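Local structure of ABC transporter, substrate-binding protein (Streptococcus pneumoniae, 5G5Y) at residues 67-72 against 305-310; 99-104 against 387-392; 103-108 against 120-125; 107-110 against 115-118; 421-426 against 487-492. The protein binds short- and long-chain fructooligosaccharides, with a preference for tetrasaccharides and larger, and serves as the solute-binding protein of the FusABC-MsmK import complex. All blocks are in the same frame, centred on the assembly; numbering follows the deposited sequence.

Contact 1. Residues 67-72 against 305-310; sequences ASDVDL and FARDKM
The guanidinium of Arg-307 meets the carboxylate of Asp-69 along its NE edge, the two planes 47° apart. Arg-307 NE lies 2.9 Å from Asp-69 OD1, with the acceptor in the guanidinium plane and a nearly straight bond (168°). Arg-307 NH2 reaches the syn lone pair of Asp-69 OD2 at 2.8 Å, tilted out of the guanidinium plane and more bent. This side-on, two-nitrogen salt bridge leaves NH1 to the backbone carbonyls of Leu-108 and Arg-424. The carboxylate of Asp-308 is met from above its plane: Ala-67 N donates to Asp-308 OD2 at 3.2 Å. Leu-72 CD2 packs against the same oxygen at 3.6 Å. Water 1 links the backbones, 3.0 Å from both Ala-67 O and Asp-308 N, whose N-H it accepts. Just past Asp-308, Lys-309 and Met-310 both face Phe-119, a classic beta bulge. Helix 69-77 starts with a capping box, Asp-71 N donating to Ser-68 OG at 3.1 Å and Ser-68 N weakly to Asp-71 OD2, and its first turn carries the salt-bridged Asp-69.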
# COMPACT_ATOMS: atom_id res chain seq x y z
N ALA A 67 11.83 -10.00 -1.04
CA ALA A 67 12.64 -9.74 -2.23
C ALA A 67 11.84 -9.15 -3.40
O ALA A 67 10.65 -9.39 -3.49
CB ALA A 67 13.28 -11.00 -2.69
N SER A 68 12.53 -8.43 -4.29
CA SER A 68 11.93 -7.94 -5.53
C SER A 68 11.75 -9.08 -6.57
O SER A 68 12.37 -10.15 -6.46
CB SER A 68 12.81 -6.83 -6.13
OG SER A 68 13.97 -7.41 -6.71
N ASP A 69 10.91 -8.83 -7.57
CA ASP A 69 10.69 -9.77 -8.66
C ASP A 69 11.99 -10.08 -9.42
O ASP A 69 12.25 -11.23 -9.76
CB ASP A 69 9.61 -9.26 -9.60
CG ASP A 69 8.23 -9.30 -8.95
OD1 ASP A 69 8.06 -9.96 -7.88
OD2 ASP A 69 7.30 -8.66 -9.49
N VAL A 70 12.78 -9.04 -9.62
CA VAL A 70 14.13 -9.17 -10.22
C VAL A 70 14.98 -10.17 -9.44
O VAL A 70 15.58 -11.04 -10.05
CB VAL A 70 14.83 -7.80 -10.30
CG1 VAL A 70 16.33 -7.94 -10.52
CG2 VAL A 70 14.23 -7.02 -11.46
N ASP A 71 15.02 -10.01 -8.11
CA ASP A 71 15.76 -10.90 -7.19
C ASP A 71 15.26 -12.32 -7.32
O ASP A 71 16.05 -13.24 -7.47
CB ASP A 71 15.61 -10.51 -5.70
CG ASP A 71 16.32 -9.23 -5.31
OD1 ASP A 71 17.34 -8.86 -5.90
OD2 ASP A 71 15.84 -8.59 -4.33
N LEU A 72 13.94 -12.52 -7.23
CA LEU A 72 13.38 -13.90 -7.32
C LEU A 72 13.80 -14.59 -8.60
O LEU A 72 14.22 -15.74 -8.57
CB LEU A 72 11.83 -13.93 -7.24
CG LEU A 72 11.23 -13.62 -5.86
CD1 LEU A 72 9.69 -13.55 -5.98
CD2 LEU A 72 11.68 -14.62 -4.80
N PHE A 305 -0.56 -7.18 -0.60
CA PHE A 305 0.04 -8.37 -1.22
C PHE A 305 1.51 -8.18 -1.40
O PHE A 305 1.96 -7.14 -1.88
CB PHE A 305 -0.61 -8.67 -2.57
CG PHE A 305 -0.04 -9.88 -3.26
CD1 PHE A 305 -0.38 -11.17 -2.86
CD2 PHE A 305 0.88 -9.72 -4.31
CE1 PHE A 305 0.12 -12.28 -3.55
CE2 PHE A 305 1.41 -10.81 -4.96
CZ PHE A 305 1.04 -12.10 -4.56
N ALA A 306 2.27 -9.15 -0.94
CA ALA A 306 3.70 -9.22 -1.27
C ALA A 306 4.01 -10.59 -1.71
O ALA A 306 3.72 -11.55 -0.99
CB ALA A 306 4.54 -8.83 -0.07
N ARG A 307 4.60 -10.70 -2.91
CA ARG A 307 4.80 -11.98 -3.54
C ARG A 307 5.69 -12.93 -2.73
O ARG A 307 5.46 -14.14 -2.73
CB ARG A 307 5.45 -11.81 -4.93
CG ARG A 307 4.93 -12.81 -5.92
CD ARG A 307 5.41 -12.60 -7.34
NE ARG A 307 5.47 -11.21 -7.78
CZ ARG A 307 4.47 -10.50 -8.29
NH1 ARG A 307 3.26 -11.02 -8.45
NH2 ARG A 307 4.70 -9.22 -8.65
N ASP A 308 6.69 -12.37 -2.05
CA ASP A 308 7.69 -13.15 -1.35
C ASP A 308 7.89 -12.74 0.10
O ASP A 308 8.51 -11.72 0.40
CB ASP A 308 9.02 -13.08 -2.11
CG ASP A 308 10.17 -13.64 -1.32
OD1 ASP A 308 9.98 -14.58 -0.48
OD2 ASP A 308 11.28 -13.13 -1.57
N LYS A 309 7.36 -13.55 0.99
CA LYS A 309 7.77 -13.53 2.37
C LYS A 309 8.40 -14.85 2.82
O LYS A 309 8.62 -15.03 4.01
CB LYS A 309 6.60 -13.16 3.27
CG LYS A 309 6.17 -11.72 3.19
CD LYS A 309 7.22 -10.70 3.56
CE LYS A 309 6.66 -9.31 3.35
NZ LYS A 309 7.40 -8.33 4.15
N MET A 310 8.66 -15.76 1.89
CA MET A 310 9.45 -16.97 2.18
C MET A 310 9.83 -17.64 0.90
O MET A 310 8.99 -17.79 0.03
CB MET A 310 8.67 -17.97 3.00
CG MET A 310 9.52 -19.09 3.59
SD MET A 310 9.07 -19.32 5.30
CE MET A 310 10.10 -20.74 5.77
O HOH W 1 7.95 -9.67 -2.16

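Contact 2. Residues 99-104 against 387-392; sequences LDEKPE and LDSYYG
Helix 93-101 ends beside a short 3-10 turn, residues 388-390, and the backbones stay well apart, Lys-102 CA lying 9.0 Å from Leu-387 CA. Lys-102 is the first residue to leave helical geometry. Side chains span the gap. Glu-101 stretches across it, CG anti to the backbone N (chi1 -176°) and the chain extended beyond. Its OE2 accepts from Ser-389 OG at 3.1 Å through the syn lone pair. Leu-387 comes from the opposite direction, its CD1 3.7 Å from Glu-101 OE1. Lys-102 slides past Leu-387 the other way, its CG 4.0 Å from Leu-387 CD1, before bending toward the zinc site it shares with Glu-124 and Asp-127. Water 2, a ligand of that zinc, accepts from Ser-389 N at 3.2 Å. Asp-388 N in turn donates to Glu-124 OE1, another zinc ligand. Glu-101 OE2 thus accepts one bond from Ser-389 OG and a weak one from the zinc-bound water, whose metal would probably make it a better donor; the exposed carboxylate is a loosely linked second-shell group.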
# COMPACT_ATOMS: atom_id res chain seq x y z
N LEU A 99 -6.22 -20.37 -1.88
CA LEU A 99 -6.12 -20.25 -3.32
C LEU A 99 -7.37 -20.72 -4.06
O LEU A 99 -7.69 -20.19 -5.11
CB LEU A 99 -4.88 -20.96 -3.85
CG LEU A 99 -3.54 -20.44 -3.31
CD1 LEU A 99 -2.43 -21.24 -3.93
CD2 LEU A 99 -3.37 -18.95 -3.58
N ASP A 100 -8.10 -21.65 -3.45
CA ASP A 100 -9.42 -22.05 -3.90
C ASP A 100 -10.47 -20.95 -3.70
O ASP A 100 -11.27 -20.73 -4.59
CB ASP A 100 -9.84 -23.35 -3.18
CG ASP A 100 -11.06 -24.00 -3.82
OD1 ASP A 100 -10.91 -24.54 -4.94
OD2 ASP A 100 -12.16 -23.95 -3.21
N GLU A 101 -10.50 -20.28 -2.55
CA GLU A 101 -11.44 -19.17 -2.28
C GLU A 101 -11.07 -17.94 -3.14
O GLU A 101 -11.95 -17.22 -3.60
CB GLU A 101 -11.45 -18.77 -0.78
CG GLU A 101 -12.48 -17.68 -0.39
CD GLU A 101 -12.53 -17.30 1.11
OE1 GLU A 101 -12.17 -18.15 1.97
OE2 GLU A 101 -12.95 -16.15 1.46
N LYS A 102 -9.77 -17.72 -3.36
CA LYS A 102 -9.27 -16.52 -4.03
C LYS A 102 -8.25 -16.90 -5.08
O LYS A 102 -7.06 -16.68 -4.89
CB LYS A 102 -8.62 -15.57 -3.01
CG LYS A 102 -9.42 -15.28 -1.77
CD LYS A 102 -10.68 -14.51 -2.05
CE LYS A 102 -10.41 -13.04 -2.07
NZ LYS A 102 -11.65 -12.31 -2.38
N PRO A 103 -8.71 -17.48 -6.20
CA PRO A 103 -7.78 -17.92 -7.22
C PRO A 103 -6.97 -16.84 -7.90
O PRO A 103 -5.96 -17.17 -8.52
CB PRO A 103 -8.67 -18.65 -8.25
CG PRO A 103 -10.04 -18.19 -7.98
CD PRO A 103 -10.12 -17.75 -6.56
N GLU A 104 -7.37 -15.57 -7.76
CA GLU A 104 -6.53 -14.49 -8.27
C GLU A 104 -5.13 -14.52 -7.66
O GLU A 104 -4.18 -14.14 -8.34
CB GLU A 104 -7.18 -13.14 -8.03
CG GLU A 104 -7.15 -12.71 -6.57
CD GLU A 104 -8.12 -11.60 -6.29
OE1 GLU A 104 -9.30 -11.92 -5.99
OE2 GLU A 104 -7.67 -10.43 -6.41
N LEU A 387 -7.87 -12.90 5.02
CA LEU A 387 -8.90 -12.62 4.03
C LEU A 387 -9.97 -11.78 4.70
O LEU A 387 -10.16 -11.84 5.93
CB LEU A 387 -9.49 -13.90 3.46
CG LEU A 387 -8.48 -14.85 2.83
CD1 LEU A 387 -9.18 -16.02 2.17
CD2 LEU A 387 -7.59 -14.13 1.83
N ASP A 388 -10.63 -10.97 3.89
CA ASP A 388 -11.68 -10.11 4.37
C ASP A 388 -12.83 -10.88 5.03
O ASP A 388 -13.42 -10.37 5.97
CB ASP A 388 -12.17 -9.22 3.25
CG ASP A 388 -13.00 -8.05 3.75
OD1 ASP A 388 -12.47 -7.21 4.51
OD2 ASP A 388 -14.19 -7.97 3.37
N SER A 389 -13.08 -12.12 4.62
CA SER A 389 -14.04 -12.99 5.31
C SER A 389 -13.69 -13.36 6.78
O SER A 389 -14.53 -13.88 7.51
CB SER A 389 -14.24 -14.28 4.51
OG SER A 389 -13.04 -15.00 4.39
N TYR A 390 -12.45 -13.17 7.20
CA TYR A 390 -12.03 -13.56 8.56
C TYR A 390 -12.56 -12.59 9.63
O TYR A 390 -12.65 -12.96 10.81
CB TYR A 390 -10.51 -13.58 8.70
CG TYR A 390 -9.76 -14.62 7.90
CD1 TYR A 390 -10.39 -15.45 6.97
CD2 TYR A 390 -8.40 -14.81 8.11
CE1 TYR A 390 -9.70 -16.41 6.27
CE2 TYR A 390 -7.69 -15.75 7.40
CZ TYR A 390 -8.32 -16.55 6.48
OH TYR A 390 -7.61 -17.50 5.74
N TYR A 391 -12.86 -11.34 9.23
CA TYR A 391 -13.24 -10.31 10.22
C TYR A 391 -14.60 -10.64 10.78
O TYR A 391 -15.50 -10.96 10.02
CB TYR A 391 -13.19 -8.90 9.63
CG TYR A 391 -11.80 -8.59 9.15
CD1 TYR A 391 -10.74 -8.54 10.03
CD2 TYR A 391 -11.55 -8.39 7.80
CE1 TYR A 391 -9.46 -8.32 9.58
CE2 TYR A 391 -10.27 -8.15 7.33
CZ TYR A 391 -9.23 -8.10 8.22
OH TYR A 391 -7.95 -7.86 7.78
N GLY A 392 -14.71 -10.64 12.12
CA GLY A 392 -15.94 -11.03 12.80
C GLY A 392 -16.11 -12.54 13.00
O GLY A 392 -17.14 -12.99 13.54
O HOH W 2 -12.55 -12.79 1.55

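Contact 3. Residues 103-108 against 120-125; sequences PEYKAL and PWIEEL. With ZN (zinc ion), chain J.
Tyr-105 of helix 104-109 lies across Ile-122 and Glu-124, which point the same way from strand 121-123 and its continuation; this is helix-on-sheet packing, the strand being the middle one of three between 305-306 and 384-386. Ile-122 covers one face of the phenol ring in a CH-pi contact, CD1 3.9 Å from the centroid and 17° off the normal. Its CG2 branch reaches farther along the ring, 3.6 Å from Tyr-105 CZ. Glu-104 CG lies over the opposite face, within the helix itself. At the ring edge the Glu-124 carboxylate is turned 43° from the ring, with OE2 in the ring plane. With CG anti to the carbonyl carbon (chi1 -62°) and the chain extended, Glu-124 reaches both phenol and zinc. The neighbouring Glu-123, a substrate-binding residue, points away from the helix. Lys-102 and Asp-127 complete the protein ligands of the metal. The two oxygens of Glu-124 divide the work: Glu-124 OE1 binds the zinc at 2.1 Å, and Tyr-105 OH donates to the anti lone pair of Glu-124 OE2 at 2.6 Å.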
# COMPACT_ATOMS: atom_id res chain seq x y z
N PRO A 103 -8.71 -17.48 -6.20
CA PRO A 103 -7.78 -17.92 -7.22
C PRO A 103 -6.97 -16.84 -7.90
O PRO A 103 -5.96 -17.17 -8.52
CB PRO A 103 -8.67 -18.65 -8.25
CG PRO A 103 -10.04 -18.19 -7.98
CD PRO A 103 -10.12 -17.75 -6.56
N GLU A 104 -7.37 -15.57 -7.76
CA GLU A 104 -6.53 -14.49 -8.27
C GLU A 104 -5.13 -14.52 -7.66
O GLU A 104 -4.18 -14.14 -8.34
CB GLU A 104 -7.18 -13.14 -8.03
CG GLU A 104 -7.15 -12.71 -6.57
CD GLU A 104 -8.12 -11.60 -6.29
OE1 GLU A 104 -9.30 -11.92 -5.99
OE2 GLU A 104 -7.67 -10.43 -6.41
N TYR A 105 -5.00 -14.95 -6.40
CA TYR A 105 -3.68 -14.95 -5.77
C TYR A 105 -2.78 -15.98 -6.41
O TYR A 105 -1.60 -15.73 -6.50
CB TYR A 105 -3.75 -15.14 -4.26
CG TYR A 105 -4.35 -13.95 -3.54
CD1 TYR A 105 -3.78 -12.69 -3.64
CD2 TYR A 105 -5.51 -14.08 -2.80
CE1 TYR A 105 -4.35 -11.59 -2.99
CE2 TYR A 105 -6.07 -13.00 -2.15
CZ TYR A 105 -5.47 -11.76 -2.25
OH TYR A 105 -6.01 -10.69 -1.62
N LYS A 106 -3.33 -17.09 -6.88
CA LYS A 106 -2.54 -18.09 -7.55
C LYS A 106 -1.87 -17.52 -8.79
O LYS A 106 -0.67 -17.75 -9.00
CB LYS A 106 -3.37 -19.33 -7.92
CG LYS A 106 -2.49 -20.53 -8.20
CD LYS A 106 -3.34 -21.79 -8.37
CE LYS A 106 -2.71 -23.00 -7.73
NZ LYS A 106 -1.49 -23.41 -8.45
N ALA A 107 -2.62 -16.73 -9.54
CA ALA A 107 -2.08 -16.06 -10.73
C ALA A 107 -0.96 -15.10 -10.35
O ALA A 107 0.08 -15.06 -11.01
CB ALA A 107 -3.19 -15.37 -11.52
N LEU A 108 -1.13 -14.37 -9.26
CA LEU A 108 -0.10 -13.41 -8.81
C LEU A 108 1.18 -14.10 -8.32
O LEU A 108 2.26 -13.50 -8.37
CB LEU A 108 -0.67 -12.51 -7.71
CG LEU A 108 -1.85 -11.59 -8.03
CD1 LEU A 108 -2.18 -10.72 -6.83
CD2 LEU A 108 -1.62 -10.71 -9.25
N PRO A 120 3.45 -15.92 -0.35
CA PRO A 120 3.11 -14.53 -0.21
C PRO A 120 2.64 -14.14 1.19
O PRO A 120 2.27 -15.00 2.04
CB PRO A 120 1.95 -14.36 -1.20
CG PRO A 120 1.27 -15.67 -1.14
CD PRO A 120 2.39 -16.65 -1.09
N TRP A 121 2.71 -12.85 1.41
CA TRP A 121 1.92 -12.15 2.45
C TRP A 121 0.66 -11.61 1.78
O TRP A 121 0.75 -10.87 0.78
CB TRP A 121 2.74 -11.02 3.07
CG TRP A 121 2.00 -10.04 3.94
CD1 TRP A 121 1.72 -10.18 5.28
CD2 TRP A 121 1.54 -8.72 3.57
NE1 TRP A 121 1.10 -9.04 5.75
CE2 TRP A 121 1.00 -8.13 4.73
CE3 TRP A 121 1.59 -7.98 2.38
CZ2 TRP A 121 0.47 -6.85 4.72
CZ3 TRP A 121 1.05 -6.71 2.37
CH2 TRP A 121 0.47 -6.16 3.52
N ILE A 122 -0.50 -11.95 2.35
CA ILE A 122 -1.79 -11.46 1.91
C ILE A 122 -2.49 -10.83 3.12
O ILE A 122 -2.70 -11.50 4.15
CB ILE A 122 -2.67 -12.59 1.34
CG1 ILE A 122 -2.05 -13.23 0.07
CG2 ILE A 122 -4.05 -12.05 1.01
CD1 ILE A 122 -2.58 -14.61 -0.28
N GLU A 123 -2.87 -9.57 2.99
CA GLU A 123 -3.64 -8.86 4.02
C GLU A 123 -4.78 -8.11 3.37
O GLU A 123 -4.58 -6.98 2.86
CB GLU A 123 -2.76 -7.91 4.82
CG GLU A 123 -3.41 -7.23 6.02
CD GLU A 123 -2.56 -6.09 6.59
OE1 GLU A 123 -2.58 -4.97 6.01
OE2 GLU A 123 -1.83 -6.29 7.59
N GLU A 124 -5.97 -8.68 3.42
CA GLU A 124 -7.16 -7.99 2.89
C GLU A 124 -7.80 -7.16 4.01
O GLU A 124 -8.11 -7.69 5.08
CB GLU A 124 -8.16 -9.00 2.35
CG GLU A 124 -7.57 -9.79 1.19
CD GLU A 124 -8.62 -10.68 0.53
OE1 GLU A 124 -9.69 -10.86 1.17
OE2 GLU A 124 -8.37 -11.17 -0.60
N LEU A 125 -7.85 -5.83 3.80
CA LEU A 125 -8.65 -4.93 4.68
C LEU A 125 -9.65 -4.28 3.75
O LEU A 125 -9.37 -3.25 3.10
CB LEU A 125 -7.76 -3.91 5.37
CG LEU A 125 -6.94 -4.44 6.53
CD1 LEU A 125 -5.80 -3.49 6.84
CD2 LEU A 125 -7.83 -4.66 7.75
ZN ZN J . -11.48 -11.32 0.11
O HOH W 2 -12.55 -12.79 1.55

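Contact 4. Residues 107-110 against 115-118; sequences ALMT and HIYS. With ZN (zinc ion), chain K.
After helix 104-109 the chain turns back, bringing Thr-110 CA within 4.7 Å of Ile-116 CA. Thr-110 CA approaches His-115 O at 3.5 Å, a CA-H...O contact. Ile-116 fills the angle between Met-109 and Thr-110 with two branches. CG2, anti to its own backbone N, meets the Met-109 methyl, which curls round at chi3 (59°) so that CE stands 3.9 Å away. CG1 goes to Thr-110 OG1 at 3.6 Å, while that hydroxyl bonds to Lys-106 O one helical turn earlier. Ile-88 of helix 85-91 touches both Met-109 and Ile-116, so this helix-to-strand connection, leading into strand 121-123, is packed against a second helix. Water 3 bridges the turn: it donates to Met-109 O at 2.9 Å and to Ser-118 OG, which is also hydrogen-bonded to Arg-307 O, and accepts from Tyr-117 N at 3.1 Å. His-115 faces away from the helix end; Glu-85 holds its ND1, and NE2 binds a zinc ion at 2.3 Å with waters modelled around it, one of them doubtfully close.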
# COMPACT_ATOMS: atom_id res chain seq x y z
N ALA A 107 -2.62 -16.73 -9.54
CA ALA A 107 -2.08 -16.06 -10.73
C ALA A 107 -0.96 -15.10 -10.35
O ALA A 107 0.08 -15.06 -11.01
CB ALA A 107 -3.19 -15.37 -11.52
N LEU A 108 -1.13 -14.37 -9.26
CA LEU A 108 -0.10 -13.41 -8.81
C LEU A 108 1.18 -14.10 -8.32
O LEU A 108 2.26 -13.50 -8.37
CB LEU A 108 -0.67 -12.51 -7.71
CG LEU A 108 -1.85 -11.59 -8.03
CD1 LEU A 108 -2.18 -10.72 -6.83
CD2 LEU A 108 -1.62 -10.71 -9.25
N MET A 109 1.05 -15.35 -7.85
CA MET A 109 2.14 -16.11 -7.31
C MET A 109 2.98 -16.77 -8.40
O MET A 109 4.14 -17.11 -8.16
CB MET A 109 1.63 -17.15 -6.32
CG MET A 109 1.04 -16.57 -5.05
SD MET A 109 0.17 -17.86 -4.12
CE MET A 109 1.43 -19.06 -3.78
N THR A 110 2.43 -16.91 -9.60
CA THR A 110 3.02 -17.76 -10.65
C THR A 110 3.88 -16.94 -11.60
O THR A 110 3.38 -15.98 -12.16
CB THR A 110 1.89 -18.47 -11.42
OG1 THR A 110 1.15 -19.30 -10.51
CG2 THR A 110 2.42 -19.37 -12.49
N HIS A 115 6.14 -21.59 -12.95
CA HIS A 115 6.50 -21.98 -11.59
C HIS A 115 6.08 -20.96 -10.52
O HIS A 115 5.91 -19.77 -10.80
CB HIS A 115 8.00 -22.21 -11.50
CG HIS A 115 8.45 -23.38 -12.29
ND1 HIS A 115 8.00 -24.65 -12.01
CD2 HIS A 115 9.27 -23.49 -13.36
CE1 HIS A 115 8.52 -25.50 -12.86
NE2 HIS A 115 9.29 -24.83 -13.70
N ILE A 116 5.94 -21.45 -9.28
CA ILE A 116 5.80 -20.55 -8.12
C ILE A 116 7.11 -20.65 -7.35
O ILE A 116 7.60 -21.77 -7.11
CB ILE A 116 4.59 -20.97 -7.25
CG1 ILE A 116 3.31 -20.81 -8.07
CG2 ILE A 116 4.51 -20.16 -5.96
CD1 ILE A 116 2.08 -21.42 -7.43
N TYR A 117 7.72 -19.50 -7.02
CA TYR A 117 9.02 -19.46 -6.34
C TYR A 117 9.01 -18.95 -4.91
O TYR A 117 10.05 -18.92 -4.28
CB TYR A 117 10.00 -18.61 -7.16
CG TYR A 117 10.31 -19.22 -8.50
CD1 TYR A 117 11.10 -20.36 -8.60
CD2 TYR A 117 9.83 -18.66 -9.68
CE1 TYR A 117 11.42 -20.93 -9.83
CE2 TYR A 117 10.16 -19.22 -10.93
CZ TYR A 117 10.95 -20.35 -10.99
OH TYR A 117 11.25 -20.96 -12.21
N SER A 118 7.85 -18.52 -4.41
CA SER A 118 7.82 -17.88 -3.11
C SER A 118 6.44 -17.96 -2.53
O SER A 118 5.47 -18.21 -3.25
CB SER A 118 8.29 -16.40 -3.20
OG SER A 118 7.43 -15.59 -3.96
ZN ZN K . 10.45 -25.22 -15.68
O HOH W 3 6.57 -16.66 -6.69
O HOH W 4 9.43 -23.56 -17.29
O HOH W 5 11.18 -26.72 -14.50
O HOH W 6 8.99 -25.75 -16.22

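Contact 5. Residues 421-426 against 487-492; sequences NYPRVF and DQYQAN
Pro-423 sets its CB-CG edge over one face of the Tyr-489 ring, its own ring steeply tilted to it, with CB 3.7 Å from the centroid and only 5° off the normal, a CH-pi contact. CG of the same proline sits nearer the ring's root, 3.6 Å from Tyr-489 CD2. Val-425 adds a lighter touch, CG1 standing 4.0 Å from Tyr-489 CB. The tyrosine is swung to this position with CG anti to the backbone N (chi1 179°), reaching out from the last turns of helix 475-492. The segment 421-426 has no regular structure; what shapes it locally is an inverse gamma turn centred on Arg-424, closed by a weak bond from Val-425 N to Pro-423 O, which puts Pro-423 and Val-425 beside the tyrosine while the Arg-424 side chain leaves in the other direction. Farther out, Tyr-422 OH bonds to Lys-482 O of the same helix, and Glu-104 and Leu-108 also touch Tyr-489. The contact between the segments is apolar, a proline over an aromatic face and a valine methyl against the CB, so shape and dispersion probably govern the fit.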
# COMPACT_ATOMS: atom_id res chain seq x y z
N ASN A 421 -8.87 -2.62 -11.23
CA ASN A 421 -7.58 -1.87 -11.18
C ASN A 421 -6.50 -2.76 -11.84
O ASN A 421 -6.82 -3.78 -12.45
CB ASN A 421 -7.23 -1.41 -9.76
CG ASN A 421 -6.98 -2.54 -8.80
OD1 ASN A 421 -7.06 -3.70 -9.18
ND2 ASN A 421 -6.66 -2.22 -7.55
N TYR A 422 -5.24 -2.31 -11.80
CA TYR A 422 -4.15 -3.02 -12.50
C TYR A 422 -3.55 -4.06 -11.55
O TYR A 422 -3.11 -3.68 -10.44
CB TYR A 422 -3.03 -2.05 -12.97
CG TYR A 422 -2.11 -2.80 -13.93
CD1 TYR A 422 -2.47 -2.95 -15.25
CD2 TYR A 422 -0.95 -3.43 -13.50
CE1 TYR A 422 -1.68 -3.69 -16.13
CE2 TYR A 422 -0.16 -4.20 -14.36
CZ TYR A 422 -0.54 -4.33 -15.67
OH TYR A 422 0.27 -5.06 -16.53
N PRO A 423 -3.51 -5.34 -11.95
CA PRO A 423 -3.09 -6.38 -11.03
C PRO A 423 -1.56 -6.45 -10.85
O PRO A 423 -0.80 -6.12 -11.76
CB PRO A 423 -3.62 -7.65 -11.68
CG PRO A 423 -3.61 -7.35 -13.13
CD PRO A 423 -3.90 -5.89 -13.27
N ARG A 424 -1.14 -6.93 -9.69
CA ARG A 424 0.29 -7.04 -9.33
C ARG A 424 0.98 -8.23 -10.03
O ARG A 424 1.50 -9.08 -9.35
CB ARG A 424 0.39 -7.26 -7.79
CG ARG A 424 -0.00 -6.10 -6.90
CD ARG A 424 0.73 -4.88 -7.38
NE ARG A 424 0.80 -3.82 -6.39
CZ ARG A 424 0.86 -2.52 -6.68
NH1 ARG A 424 0.84 -2.08 -7.93
NH2 ARG A 424 0.92 -1.64 -5.69
N VAL A 425 1.00 -8.25 -11.36
CA VAL A 425 1.46 -9.41 -12.11
C VAL A 425 2.95 -9.61 -11.94
O VAL A 425 3.65 -8.66 -11.69
CB VAL A 425 1.13 -9.29 -13.62
CG1 VAL A 425 -0.36 -9.50 -13.83
CG2 VAL A 425 1.60 -7.94 -14.19
N PHE A 426 3.41 -10.85 -12.09
CA PHE A 426 4.80 -11.24 -12.10
C PHE A 426 5.32 -11.28 -13.56
O PHE A 426 4.96 -12.15 -14.32
CB PHE A 426 4.89 -12.66 -11.48
CG PHE A 426 6.24 -13.05 -10.99
CD1 PHE A 426 7.40 -12.38 -11.34
CD2 PHE A 426 6.35 -14.18 -10.16
CE1 PHE A 426 8.64 -12.78 -10.83
CE2 PHE A 426 7.58 -14.58 -9.67
CZ PHE A 426 8.72 -13.90 -9.99
N ASP A 487 -4.02 -8.69 -20.09
CA ASP A 487 -4.76 -9.68 -20.86
C ASP A 487 -4.43 -11.09 -20.38
O ASP A 487 -5.33 -11.89 -20.21
CB ASP A 487 -4.53 -9.54 -22.38
CG ASP A 487 -5.00 -8.18 -22.94
OD1 ASP A 487 -5.80 -7.45 -22.29
OD2 ASP A 487 -4.59 -7.84 -24.05
N GLN A 488 -3.15 -11.40 -20.17
CA GLN A 488 -2.78 -12.73 -19.64
C GLN A 488 -3.42 -13.03 -18.26
O GLN A 488 -3.91 -14.14 -18.02
CB GLN A 488 -1.27 -12.87 -19.55
CG GLN A 488 -0.57 -13.02 -20.89
CD GLN A 488 0.96 -13.00 -20.81
OE1 GLN A 488 1.55 -12.92 -19.72
NE2 GLN A 488 1.61 -13.06 -21.97
N TYR A 489 -3.38 -12.06 -17.36
CA TYR A 489 -4.04 -12.17 -16.05
C TYR A 489 -5.53 -12.52 -16.16
O TYR A 489 -6.01 -13.41 -15.44
CB TYR A 489 -3.86 -10.88 -15.25
CG TYR A 489 -4.52 -10.87 -13.92
CD1 TYR A 489 -3.95 -11.49 -12.82
CD2 TYR A 489 -5.73 -10.23 -13.75
CE1 TYR A 489 -4.58 -11.45 -11.58
CE2 TYR A 489 -6.36 -10.17 -12.53
CZ TYR A 489 -5.78 -10.79 -11.45
OH TYR A 489 -6.47 -10.72 -10.28
N GLN A 490 -6.25 -11.84 -17.05
CA GLN A 490 -7.67 -12.19 -17.29
C GLN A 490 -7.88 -13.67 -17.59
O GLN A 490 -8.81 -14.27 -17.07
CB GLN A 490 -8.30 -11.36 -18.43
CG GLN A 490 -8.31 -9.87 -18.23
CD GLN A 490 -8.55 -9.43 -16.80
OE1 GLN A 490 -7.69 -8.82 -16.18
NE2 GLN A 490 -9.71 -9.74 -16.27
N ALA A 491 -7.00 -14.26 -18.40
CA ALA A 491 -7.02 -15.70 -18.68
C ALA A 491 -6.67 -16.60 -17.49
O ALA A 491 -7.20 -17.69 -17.36
CB ALA A 491 -6.07 -16.01 -19.84
N ASN A 492 -5.77 -16.15 -16.62
CA ASN A 492 -5.24 -16.96 -15.53
C ASN A 492 -5.86 -16.75 -14.16
O ASN A 492 -5.62 -17.54 -13.26
CB ASN A 492 -3.74 -16.70 -15.40
CG ASN A 492 -2.97 -17.06 -16.67
OD1 ASN A 492 -3.43 -17.85 -17.46
ND2 ASN A 492 -1.80 -16.47 -16.85

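In the fold
Contacts 2, 3 and 4 start in succession along residues 99-110, through the end of helix 93-101 and helix 104-109. Contacts 3 and 4 are nested in the loop closed by contact 1, whereas contact 2 crosses it; contact 4 also lies inside the loop of contact 2, and contact 5 comes last. Strands 305-306 and 121-123 are sheet neighbours, joining contacts 1 and 3, whose centres lie 13 Å apart. Contacts 2 and 3, with centres 9 Å apart, meet at one zinc ion. Arg-307 ties contact 1 to 3, 4 and 5. Tyr-489 of helix 475-492 packs on Leu-108 and Glu-104, so the C-terminal helix lies against helix 104-109, which covers the sheet carrying the substrate-binding Glu-123.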